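Local coordinates for ecto-NAD+ glycohydrolase (CD38 molecule) (Bos taurus, PDB 3GC6), which belongs to the ADP-ribosyl cyclase family as a disulfide-rich ecto-enzyme, the bovine CD38 molecule, at residues 6-10 against 130-134. The protein carries 1 engineered substitution. Sequence-based numbering, arbitrary orientation.
Sequences SGLNR and NIWSC
Asn130 and Ser133 converge on one backbone oxygen, the carbonyl of Leu8. The amide nitrogen ND2 of Asn130 reaches Leu8 O at 3.0 Å, nearly straight (165° at the hydrogen), on a lone pair in the carbonyl plane; the carbonyl oxygen in turn lies almost in the plane of the amide. The hydroxyl OG of Ser133 donates to the same oxygen at 2.7 Å, tilted modestly from the carbonyl plane, so two donors grip a single acceptor. Serine suits this place because its short arm, with OG set between the backbone N and carbonyl carbon (chi1 71°), can also accept from the backbone N of Trp11, just beyond the turn.

Beside this polar centre, Leu8 CD1 packs obliquely on Trp132 CD1 at 3.6 Å, while its other branch, CD2, lies by the Asn130 amide. On the far flank a water lies within hydrogen-bonding distance of both Asn9 OD1 and Trp132 O and can bridge the two acceptors, which could not bond to each other.

Both partners are shaped by their own loops. Asn130 OD1 accepts from the backbone N of Trp132 at 2.8 Å and, from a donor well above its carbonyl plane, from that of Ser133; these bonds fix the amide's rotation and turn ND2 toward Leu8. Across from it, Gly7 O receives Arg10 N and, from the opposite face, Arg10 NH1 at 2.9 Å, while Arg10 NH2 makes a salt bridge to Glu123. Cys134 is tied to Cys121 by a disulfide. The contact thus joins a type I beta turn, Gly7 to Arg10, to an Asx turn leading into strand 133-134, which pairs antiparallel with strand 13-14, so that the N-terminal loop packs on the loop ahead of strand 133-134 in this ADP-ribosyl cyclase-family protein.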
loop_
_atom_site.group_PDB
_atom_site.type_symbol
_atom_site.label_atom_id
_atom_site.label_comp_id
_atom_site.label_asym_id
_atom_site.label_seq_id
_atom_site.Cartn_x
_atom_site.Cartn_y
_atom_site.Cartn_z
ATOM N N SER A 6 0.448 -5.956 -43.541
ATOM C CA SER A 6 0.368 -6.825 -42.366
ATOM C C SER A 6 1.120 -6.250 -41.161
ATOM O O SER A 6 1.513 -7.004 -40.262
ATOM C CB SER A 6 0.918 -8.225 -42.692
ATOM O OG SER A 6 2.245 -8.145 -43.218
ATOM N N GLY A 7 1.264 -4.924 -41.105
ATOM C CA GLY A 7 2.051 -4.274 -40.038
ATOM C C GLY A 7 1.304 -3.879 -38.752
ATOM O O GLY A 7 0.223 -4.393 -38.458
ATOM N N LEU A 8 1.888 -2.951 -37.988
ATOM C CA LEU A 8 1.321 -2.571 -36.666
ATOM C C LEU A 8 -0.045 -1.892 -36.732
ATOM O O LEU A 8 -0.794 -1.870 -35.743
ATOM C CB LEU A 8 2.297 -1.676 -35.905
ATOM C CG LEU A 8 3.617 -2.373 -35.590
ATOM C CD1 LEU A 8 4.554 -1.391 -34.927
ATOM C CD2 LEU A 8 3.381 -3.560 -34.671
ATOM N N ASN A 9 -0.365 -1.333 -37.891
ATOM C CA ASN A 9 -1.620 -0.625 -38.039
ATOM C C ASN A 9 -2.718 -1.485 -38.652
ATOM O O ASN A 9 -3.725 -0.958 -39.096
ATOM C CB ASN A 9 -1.422 0.652 -38.872
ATOM C CG ASN A 9 -2.598 1.604 -38.769
ATOM O OD1 ASN A 9 -3.213 1.738 -37.699
ATOM N ND2 ASN A 9 -2.925 2.286 -39.885
ATOM N N ARG A 10 -2.539 -2.809 -38.658
ATOM C CA ARG A 10 -3.465 -3.707 -39.337
ATOM C C ARG A 10 -4.821 -3.887 -38.657
ATOM O O ARG A 10 -5.776 -4.374 -39.288
ATOM C CB ARG A 10 -2.815 -5.077 -39.543
ATOM C CG ARG A 10 -2.577 -5.870 -38.270
ATOM C CD ARG A 10 -1.703 -7.093 -38.540
ATOM N NE ARG A 10 -1.437 -7.902 -37.346
ATOM C CZ ARG A 10 -0.458 -7.655 -36.468
ATOM N NH1 ARG A 10 0.354 -6.614 -36.625
ATOM N NH2 ARG A 10 -0.281 -8.454 -35.430
ATOM N N ASN A 130 1.603 -2.221 -28.651
ATOM C CA ASN A 130 1.333 -1.671 -29.963
ATOM C C ASN A 130 0.473 -0.420 -29.762
ATOM O O ASN A 130 -0.710 -0.506 -29.452
ATOM C CB ASN A 130 0.601 -2.702 -30.830
ATOM C CG ASN A 130 0.300 -2.199 -32.238
ATOM O OD1 ASN A 130 0.327 -0.991 -32.508
ATOM N ND2 ASN A 130 0.014 -3.122 -33.134
ATOM N N ILE A 131 1.099 0.751 -29.934
ATOM C CA ILE A 131 0.409 2.015 -29.719
ATOM C C ILE A 131 -0.266 2.542 -30.997
ATOM O O ILE A 131 -0.802 3.662 -31.003
ATOM C CB ILE A 131 1.380 3.109 -29.174
ATOM C CG1 ILE A 131 2.514 3.363 -30.188
ATOM C CG2 ILE A 131 1.929 2.701 -27.822
ATOM C CD1 ILE A 131 3.559 4.427 -29.761
ATOM N N TRP A 132 -0.286 1.719 -32.036
ATOM C CA TRP A 132 -0.828 2.148 -33.333
ATOM C C TRP A 132 -2.220 1.631 -33.599
ATOM O O TRP A 132 -3.074 2.375 -34.062
ATOM C CB TRP A 132 0.121 1.718 -34.459
ATOM C CG TRP A 132 1.507 2.154 -34.136
ATOM C CD1 TRP A 132 2.557 1.367 -33.726
ATOM C CD2 TRP A 132 1.984 3.500 -34.124
ATOM N NE1 TRP A 132 3.669 2.151 -33.495
ATOM C CE2 TRP A 132 3.337 3.460 -33.715
ATOM C CE3 TRP A 132 1.392 4.737 -34.405
ATOM C CZ2 TRP A 132 4.124 4.612 -33.596
ATOM C CZ3 TRP A 132 2.176 5.891 -34.282
ATOM C CH2 TRP A 132 3.539 5.804 -33.907
ATOM N N SER A 133 -2.442 0.332 -33.372
ATOM C CA SER A 133 -3.796 -0.206 -33.506
ATOM C C SER A 133 -3.869 -1.433 -32.626
ATOM O O SER A 133 -2.838 -2.035 -32.333
ATOM C CB SER A 133 -4.142 -0.574 -34.966
ATOM O OG SER A 133 -3.447 -1.733 -35.444
ATOM N N CYS A 134 -5.091 -1.788 -32.225
ATOM C CA CYS A 134 -5.341 -3.018 -31.463
ATOM C C CYS A 134 -6.584 -3.685 -32.019
ATOM O O CYS A 134 -7.455 -3.000 -32.549
ATOM C CB CYS A 134 -5.586 -2.714 -29.977
ATOM S SG CYS A 134 -4.072 -2.240 -29.076
HETATM O O HOH W 1 -5.275 2.885 -35.687
#